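Local coordinates for uncharacterized protein (Nitrosomonas europaea, PDB 6M0Q), which is of unknown function but probably serves as a small subunit packed against the chains of another protein in a six-chain assembly, at residues V52-T57 with I64-C69; S34-L39 with H56-N61; S28-I33 with E81-A86. One frame throughout, in Å; residues are numbered along the deposited sequence.

Contacts 1 and 2 adjoin, their centres about 7 Å apart, and share the corner H56-T57, where the chain leaves strand 52-55 and heads into strand 58-60. Both reach the same antiparallel sheet, with strand 63-68 in its middle, and V65 N lies 2.8 Å from E58 O, a probable hydrogen bond between them. Contact 2 sets the start of helix 35-43 against that corner. Contact 3 lies at the far end of the molecule, its centre about 25 Å from that of contact 1, and joins segment 28-33 to the end of helix 69-83 and the 3-10 turn that follows. It still touches contact 2, through I33 CG2 packed 3.9 Å from M38 SD. All three contacts have neighbours on chains of another protein.

Contact 1 of 3, residues V52-T57 with I64-C69; sequences VVKSHT and IVRVKC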
loop_
_atom_site.group_PDB
_atom_site.type_symbol
_atom_site.label_atom_id
_atom_site.label_comp_id
_atom_site.label_asym_id
_atom_site.label_seq_id
_atom_site.Cartn_x
_atom_site.Cartn_y
_atom_site.Cartn_z
ATOM N N VAL B 52 10.869 36.523 -22.669
ATOM C CA VAL B 52 9.987 35.451 -23.104
ATOM C C VAL B 52 10.392 34.191 -22.351
ATOM O O VAL B 52 11.585 33.877 -22.260
ATOM C CB VAL B 52 10.057 35.267 -24.634
ATOM C CG1 VAL B 52 9.257 34.068 -25.079
ATOM C CG2 VAL B 52 9.581 36.570 -25.349
ATOM N N VAL B 53 9.408 33.502 -21.769
ATOM C CA VAL B 53 9.663 32.258 -21.060
ATOM C C VAL B 53 8.806 31.161 -21.665
ATOM O O VAL B 53 7.818 31.408 -22.363
ATOM C CB VAL B 53 9.391 32.365 -19.542
ATOM C CG1 VAL B 53 10.284 33.426 -18.899
ATOM C CG2 VAL B 53 7.911 32.649 -19.294
ATOM N N LYS B 54 9.209 29.930 -21.399
ATOM C CA LYS B 54 8.387 28.796 -21.766
ATOM C C LYS B 54 7.209 28.679 -20.808
ATOM O O LYS B 54 7.333 28.940 -19.601
ATOM C CB LYS B 54 9.195 27.509 -21.733
ATOM C CG LYS B 54 10.215 27.396 -22.815
ATOM C CD LYS B 54 10.753 26.007 -22.753
ATOM C CE LYS B 54 12.191 25.967 -23.074
ATOM N NZ LYS B 54 12.784 24.661 -22.696
ATOM N N SER B 55 6.064 28.298 -21.361
ATOM C CA SER B 55 4.963 27.868 -20.530
ATOM C C SER B 55 5.411 26.670 -19.705
ATOM O O SER B 55 6.317 25.922 -20.093
ATOM C CB SER B 55 3.765 27.500 -21.400
ATOM O OG SER B 55 2.735 26.898 -20.610
ATOM N N HIS B 56 4.773 26.490 -18.554
ATOM C CA HIS B 56 4.974 25.274 -17.775
ATOM C C HIS B 56 3.940 24.208 -18.092
ATOM O O HIS B 56 4.051 23.097 -17.574
ATOM C CB HIS B 56 4.957 25.568 -16.261
ATOM C CG HIS B 56 6.248 26.131 -15.745
ATOM N ND1 HIS B 56 6.661 27.424 -16.013
ATOM C CD2 HIS B 56 7.228 25.571 -14.995
ATOM C CE1 HIS B 56 7.836 27.634 -15.447
ATOM N NE2 HIS B 56 8.196 26.529 -14.812
ATOM N N THR B 57 2.952 24.497 -18.942
ATOM C CA THR B 57 1.831 23.568 -19.101
ATOM C C THR B 57 1.312 23.426 -20.525
ATOM O O THR B 57 0.626 22.437 -20.795
ATOM C CB THR B 57 0.659 24.002 -18.215
ATOM O OG1 THR B 57 0.247 25.295 -18.641
ATOM C CG2 THR B 57 1.070 24.098 -16.760
ATOM N N ILE B 64 6.381 23.710 -26.867
ATOM C CA ILE B 64 5.967 24.396 -25.659
ATOM C C ILE B 64 5.684 25.846 -25.998
ATOM O O ILE B 64 6.484 26.511 -26.661
ATOM C CB ILE B 64 7.032 24.276 -24.563
ATOM C CG1 ILE B 64 7.201 22.813 -24.144
ATOM C CG2 ILE B 64 6.642 25.167 -23.325
ATOM C CD1 ILE B 64 8.439 22.608 -23.338
ATOM N N VAL B 65 4.528 26.341 -25.547
ATOM C CA VAL B 65 4.148 27.717 -25.810
ATOM C C VAL B 65 5.131 28.658 -25.137
ATOM O O VAL B 65 5.612 28.408 -24.023
ATOM C CB VAL B 65 2.709 27.958 -25.321
ATOM C CG1 VAL B 65 2.356 29.461 -25.321
ATOM C CG2 VAL B 65 1.757 27.180 -26.189
ATOM N N ARG B 66 5.451 29.739 -25.826
ATOM C CA ARG B 66 6.263 30.798 -25.268
ATOM C C ARG B 66 5.343 31.920 -24.810
ATOM O O ARG B 66 4.342 32.237 -25.465
ATOM C CB ARG B 66 7.291 31.300 -26.294
ATOM C CG ARG B 66 8.686 30.620 -26.188
ATOM C CD ARG B 66 8.646 29.084 -26.424
ATOM N NE ARG B 66 9.989 28.489 -26.430
ATOM C CZ ARG B 66 10.257 27.200 -26.630
ATOM N NH1 ARG B 66 11.521 26.767 -26.621
ATOM N NH2 ARG B 66 9.267 26.337 -26.835
ATOM N N VAL B 67 5.671 32.499 -23.667
ATOM C CA VAL B 67 4.849 33.515 -23.034
ATOM C C VAL B 67 5.695 34.767 -22.885
ATOM O O VAL B 67 6.852 34.682 -22.458
ATOM C CB VAL B 67 4.331 33.022 -21.672
ATOM C CG1 VAL B 67 3.710 34.151 -20.882
ATOM C CG2 VAL B 67 3.333 31.883 -21.897
ATOM N N LYS B 68 5.129 35.921 -23.245
ATOM C CA LYS B 68 5.816 37.185 -23.026
ATOM C C LYS B 68 5.472 37.690 -21.629
ATOM O O LYS B 68 4.290 37.827 -21.286
ATOM C CB LYS B 68 5.440 38.232 -24.076
ATOM C CG LYS B 68 6.242 39.539 -23.907
ATOM C CD LYS B 68 5.988 40.563 -25.020
ATOM C CE LYS B 68 4.737 41.403 -24.729
ATOM N NZ LYS B 68 4.572 42.545 -25.679
ATOM N N CYS B 69 6.508 37.978 -20.837
ATOM C CA CYS B 69 6.296 38.297 -19.430
ATOM C C CYS B 69 5.439 39.535 -19.243
ATOM O O CYS B 69 4.681 39.612 -18.271
ATOM C CB CYS B 69 7.634 38.457 -18.723
ATOM S SG CYS B 69 8.401 36.843 -18.483
#
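S55 OG, on a side chain whose CB packs against V65 CB, is gripped by two backbone N-H groups. T57 N donates to it at 2.9 Å in an ST turn, and E58 N is its second donor. With OG anti to the backbone N (chi1 172°), the small serine hydroxyl can hold the corner that follows the strand. S55 N donates to V65 O at 2.7 Å, almost straight. V53 and V67 form a hydrogen-bonded pair, V53 N to V67 O at 2.9 Å and V67 N to V53 O at 2.7 Å. V52-K68 and K54-R66 are the non-hydrogen-bonded pairs on either side. Within this chain, an outer strand is here joined to the middle one of a three-stranded antiparallel sheet, where beta-branched valines fit well. K54 and R66 lie side by side, K54 CG 3.7 Å above the centre of the R66 guanidinium. R66 NH2 donates to I64 O at 2.8 Å, in the guanidinium plane, which helps fix the group's rotation. Outside the two segments, an acidic side chain of another protein's chain pairs with K54 NZ, probably easing the nearness of two cations. On the other face, V53 CG1 packs 3.9 Å from C69 SG, disulfide-bonded to C44.

Contact 2 of 3, residues S34-L39 with H56-N61; sequences SAKDML and HTEVEN
L39 and T57 make the apolar part of the contact, L39 CD1 meeting T57 CG2 at 3.5 Å. The leucine packs across the corner, with the rest of its side chain beside the histidine stem, L39 CB 4.0 Å from H56 CB. The K36 chain makes the second group of contacts, carbon on a hydroxyl and on the E58 arm. K36 CB lies 3.4 Å from T57 OG1, and farther out the lysine crosses E58 at about a right angle. Beyond the bend at chi3 (-71°), K36 CE comes to 3.4 Å from E58 CG. The lysine's charge does not pair directly across the contact, since K36 NZ stands 5.1 Å from E58 OE1; it makes instead a weak salt bridge with D37 OD2, at 3.4 Å. An alanine in place of E58 removes the arm on which K36 CE packs, and the lysine end would probably be freer to turn. Water provides the third kind of link: one molecule accepts from H56 N at 2.8 Å and donates to both K36 O and T57 OG1, bridging helix and corner where no direct hydrogen bond spans them. S34 is the N-cap of the helix, its OG accepting from D37 N. In the fold, the N-terminal half of helix 35-43 thus leans on the corner between strands 52-55 and 58-60, while D37 touches I72 and L75 of helix 69-83, and a chain of another protein packs on L39, H56 and T57.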
loop_
_atom_site.group_PDB
_atom_site.type_symbol
_atom_site.label_atom_id
_atom_site.label_comp_id
_atom_site.label_asym_id
_atom_site.label_seq_id
_atom_site.Cartn_x
_atom_site.Cartn_y
_atom_site.Cartn_z
ATOM N N SER B 34 -6.047 31.315 -13.317
ATOM C CA SER B 34 -5.816 29.930 -13.664
ATOM C C SER B 34 -4.422 29.500 -13.225
ATOM O O SER B 34 -3.503 30.314 -13.050
ATOM C CB SER B 34 -5.945 29.733 -15.166
ATOM O OG SER B 34 -4.839 30.359 -15.791
ATOM N N ALA B 35 -4.268 28.189 -13.084
ATOM C CA ALA B 35 -2.982 27.653 -12.679
ATOM C C ALA B 35 -1.912 27.953 -13.717
ATOM O O ALA B 35 -0.770 28.277 -13.358
ATOM C CB ALA B 35 -3.095 26.146 -12.435
ATOM N N LYS B 36 -2.250 27.849 -15.013
ATOM C CA LYS B 36 -1.225 28.106 -16.027
ATOM C C LYS B 36 -0.758 29.551 -15.973
ATOM O O LYS B 36 0.421 29.841 -16.226
ATOM C CB LYS B 36 -1.738 27.772 -17.424
ATOM C CG LYS B 36 -2.953 28.559 -17.855
ATOM C CD LYS B 36 -3.342 28.160 -19.252
ATOM C CE LYS B 36 -2.334 28.670 -20.246
ATOM N NZ LYS B 36 -2.413 30.150 -20.326
ATOM N N ASP B 37 -1.662 30.468 -15.631
ATOM C CA ASP B 37 -1.276 31.870 -15.524
ATOM C C ASP B 37 -0.437 32.117 -14.276
ATOM O O ASP B 37 0.518 32.900 -14.319
ATOM C CB ASP B 37 -2.509 32.778 -15.533
ATOM C CG ASP B 37 -3.158 32.903 -16.918
ATOM O OD1 ASP B 37 -4.351 33.290 -16.968
ATOM O OD2 ASP B 37 -2.495 32.621 -17.948
ATOM N N MET B 38 -0.779 31.468 -13.157
ATOM C CA MET B 38 0.069 31.525 -11.966
ATOM C C MET B 38 1.469 31.023 -12.276
ATOM O O MET B 38 2.473 31.640 -11.886
ATOM C CB MET B 38 -0.549 30.694 -10.839
ATOM C CG MET B 38 -1.797 31.298 -10.209
ATOM S SD MET B 38 -1.479 32.932 -9.496
ATOM C CE MET B 38 -0.361 32.542 -8.132
ATOM N N LEU B 39 1.550 29.891 -12.980
ATOM C CA LEU B 39 2.840 29.355 -13.380
ATOM C C LEU B 39 3.608 30.359 -14.224
ATOM O O LEU B 39 4.780 30.641 -13.952
ATOM C CB LEU B 39 2.644 28.045 -14.135
ATOM C CG LEU B 39 2.385 26.956 -13.098
ATOM C CD1 LEU B 39 1.746 25.772 -13.760
ATOM C CD2 LEU B 39 3.700 26.598 -12.389
ATOM N N HIS B 56 4.773 26.490 -18.554
ATOM C CA HIS B 56 4.974 25.274 -17.775
ATOM C C HIS B 56 3.940 24.208 -18.092
ATOM O O HIS B 56 4.051 23.097 -17.574
ATOM C CB HIS B 56 4.957 25.568 -16.261
ATOM C CG HIS B 56 6.248 26.131 -15.745
ATOM N ND1 HIS B 56 6.661 27.424 -16.013
ATOM C CD2 HIS B 56 7.228 25.571 -14.995
ATOM C CE1 HIS B 56 7.836 27.634 -15.447
ATOM N NE2 HIS B 56 8.196 26.529 -14.812
ATOM N N THR B 57 2.952 24.497 -18.942
ATOM C CA THR B 57 1.831 23.568 -19.101
ATOM C C THR B 57 1.312 23.426 -20.525
ATOM O O THR B 57 0.626 22.437 -20.795
ATOM C CB THR B 57 0.659 24.002 -18.215
ATOM O OG1 THR B 57 0.247 25.295 -18.641
ATOM C CG2 THR B 57 1.070 24.098 -16.760
ATOM N N GLU B 58 1.591 24.359 -21.442
ATOM C CA GLU B 58 0.912 24.417 -22.729
ATOM C C GLU B 58 1.849 24.037 -23.857
ATOM O O GLU B 58 2.941 24.613 -24.000
ATOM C CB GLU B 58 0.348 25.803 -23.015
ATOM C CG GLU B 58 -0.479 26.375 -21.887
ATOM C CD GLU B 58 -1.583 25.431 -21.446
ATOM O OE1 GLU B 58 -1.617 25.079 -20.241
ATOM O OE2 GLU B 58 -2.404 25.027 -22.308
ATOM N N VAL B 59 1.382 23.101 -24.677
ATOM C CA VAL B 59 2.050 22.683 -25.899
ATOM C C VAL B 59 1.100 22.977 -27.046
ATOM O O VAL B 59 -0.061 22.564 -27.005
ATOM C CB VAL B 59 2.397 21.187 -25.837
ATOM C CG1 VAL B 59 2.924 20.679 -27.207
ATOM C CG2 VAL B 59 3.391 20.959 -24.712
ATOM N N GLU B 60 1.564 23.727 -28.039
ATOM C CA GLU B 60 0.791 23.959 -29.256
ATOM C C GLU B 60 1.685 23.704 -30.463
ATOM O O GLU B 60 2.846 24.119 -30.482
ATOM C CB GLU B 60 0.217 25.385 -29.334
ATOM C CG GLU B 60 -0.823 25.752 -28.246
ATOM C CD GLU B 60 -2.090 24.854 -28.218
ATOM O OE1 GLU B 60 -2.673 24.707 -27.117
ATOM O OE2 GLU B 60 -2.518 24.310 -29.268
ATOM N N ASN B 61 1.144 23.013 -31.460
ATOM C CA ASN B 61 1.868 22.724 -32.698
ATOM C C ASN B 61 3.207 22.062 -32.417
ATOM O O ASN B 61 4.219 22.368 -33.042
ATOM C CB ASN B 61 2.046 23.984 -33.520
ATOM C CG ASN B 61 0.734 24.608 -33.862
ATOM O OD1 ASN B 61 0.512 25.799 -33.632
ATOM N ND2 ASN B 61 -0.181 23.793 -34.378
HETATM O O HOH W 1 2.332 27.521 -17.528
#

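Contact 3 of 3, residues S28-I33 with E81-A86; sequences SSLAPI and EQSGDA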
loop_
_atom_site.group_PDB
_atom_site.type_symbol
_atom_site.label_atom_id
_atom_site.label_comp_id
_atom_site.label_asym_id
_atom_site.label_seq_id
_atom_site.Cartn_x
_atom_site.Cartn_y
_atom_site.Cartn_z
ATOM N N SER B 28 -12.532 39.430 1.533
ATOM C CA SER B 28 -13.330 38.984 0.394
ATOM C C SER B 28 -12.510 38.074 -0.538
ATOM O O SER B 28 -11.336 37.822 -0.283
ATOM C CB SER B 28 -13.876 40.184 -0.381
ATOM O OG SER B 28 -14.718 39.753 -1.437
ATOM N N SER B 29 -13.139 37.606 -1.614
ATOM C CA SER B 29 -12.554 36.597 -2.485
ATOM C C SER B 29 -11.523 37.182 -3.441
ATOM O O SER B 29 -11.626 38.325 -3.893
ATOM C CB SER B 29 -13.635 35.899 -3.305
ATOM O OG SER B 29 -14.378 35.014 -2.496
ATOM N N LEU B 30 -10.533 36.363 -3.767
ATOM C CA LEU B 30 -9.568 36.691 -4.804
ATOM C C LEU B 30 -10.172 36.460 -6.186
ATOM O O LEU B 30 -10.821 35.433 -6.435
ATOM C CB LEU B 30 -8.327 35.820 -4.643
ATOM C CG LEU B 30 -7.003 36.347 -4.109
ATOM C CD1 LEU B 30 -7.136 37.683 -3.379
ATOM C CD2 LEU B 30 -6.379 35.256 -3.248
ATOM N N ALA B 31 -9.947 37.408 -7.088
ATOM C CA ALA B 31 -10.315 37.192 -8.479
ATOM C C ALA B 31 -9.567 35.961 -8.990
ATOM O O ALA B 31 -8.363 35.818 -8.728
ATOM C CB ALA B 31 -9.991 38.419 -9.331
ATOM N N PRO B 32 -10.239 35.030 -9.651
ATOM C CA PRO B 32 -9.570 33.781 -10.006
ATOM C C PRO B 32 -8.459 34.020 -11.012
ATOM O O PRO B 32 -8.520 34.930 -11.846
ATOM C CB PRO B 32 -10.697 32.923 -10.590
ATOM C CG PRO B 32 -11.927 33.467 -9.954
ATOM C CD PRO B 32 -11.684 34.960 -9.917
ATOM N N ILE B 33 -7.403 33.232 -10.872
ATOM C CA ILE B 33 -6.310 33.191 -11.825
ATOM C C ILE B 33 -6.029 31.720 -12.055
ATOM O O ILE B 33 -5.853 30.961 -11.093
ATOM C CB ILE B 33 -5.050 33.930 -11.324
ATOM C CG1 ILE B 33 -5.387 35.372 -10.924
ATOM C CG2 ILE B 33 -3.924 33.865 -12.385
ATOM C CD1 ILE B 33 -4.217 36.157 -10.362
ATOM N N GLU B 81 -6.204 44.022 -9.537
ATOM C CA GLU B 81 -7.078 45.192 -9.493
ATOM C C GLU B 81 -8.508 44.787 -9.171
ATOM O O GLU B 81 -9.157 45.399 -8.314
ATOM C CB GLU B 81 -7.028 45.959 -10.820
ATOM C CG GLU B 81 -5.692 46.656 -11.102
ATOM C CD GLU B 81 -5.490 47.036 -12.582
ATOM O OE1 GLU B 81 -6.467 46.972 -13.366
ATOM O OE2 GLU B 81 -4.345 47.395 -12.958
ATOM N N GLN B 82 -9.016 43.749 -9.841
ATOM C CA GLN B 82 -10.371 43.290 -9.562
ATOM C C GLN B 82 -10.498 42.731 -8.144
ATOM O O GLN B 82 -11.581 42.805 -7.551
ATOM C CB GLN B 82 -10.798 42.252 -10.603
ATOM C CG GLN B 82 -12.202 41.694 -10.405
ATOM C CD GLN B 82 -12.520 40.539 -11.346
ATOM O OE1 GLN B 82 -11.884 40.379 -12.394
ATOM N NE2 GLN B 82 -13.508 39.722 -10.970
ATOM N N SER B 83 -9.410 42.187 -7.579
ATOM C CA SER B 83 -9.468 41.665 -6.210
ATOM C C SER B 83 -9.604 42.789 -5.183
ATOM O O SER B 83 -10.247 42.600 -4.141
ATOM C CB SER B 83 -8.232 40.808 -5.891
ATOM O OG SER B 83 -8.190 39.589 -6.626
ATOM N N GLY B 84 -9.010 43.952 -5.455
ATOM C CA GLY B 84 -9.114 45.069 -4.528
ATOM C C GLY B 84 -8.404 44.774 -3.224
ATOM O O GLY B 84 -7.234 44.371 -3.201
ATOM N N ASP B 85 -9.126 44.971 -2.117
ATOM C CA ASP B 85 -8.589 44.745 -0.778
ATOM C C ASP B 85 -8.411 43.270 -0.442
ATOM O O ASP B 85 -7.752 42.963 0.558
ATOM C CB ASP B 85 -9.495 45.387 0.278
ATOM C CG ASP B 85 -9.436 46.896 0.253
ATOM O OD1 ASP B 85 -8.418 47.450 -0.224
ATOM O OD2 ASP B 85 -10.413 47.522 0.717
ATOM N N ALA B 86 -8.992 42.360 -1.229
ATOM C CA ALA B 86 -8.766 40.936 -1.000
ATOM C C ALA B 86 -7.278 40.588 -1.054
ATOM O O ALA B 86 -6.808 39.739 -0.284
ATOM C CB ALA B 86 -9.557 40.114 -2.022
HETATM O O HOH W 2 -6.361 37.626 -7.655
#
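A31 and S83 form the tight point of this contact: A31 N donates to S83 OG at 2.8 Å, with 158° at the hydrogen. The serine OG lies beside its own backbone N (chi1 -68°) and is also hydrogen-bonded to A79 O one turn back in helix 69-83. A water joins the same OG, at 2.9 Å, to A31 O, so three partners hold this one hydroxyl. Close packing continues at A86, whose CB sits 3.3 Å from S29 O and 3.4 Å from S28 O. L30 CD1 reaches the same methyl at 3.7 Å, and a small residue suits a spot pressed by backbone and leucine alike. Beyond this the contact slackens. The exposed Q82, extended beyond CG, passes A31 CB at van der Waals distance, its CD 3.9 Å away. S28 O and A86 O are hydrogen-bonded to polar side chains of another protein's chain. One hydroxyl bond, a bridging water and methyl packing against L30 and two backbone carbonyls thus join an irregular segment to the end of helix 69-83 and the 3-10 turn that follows, and its shape probably depends on the neighbouring protein as well.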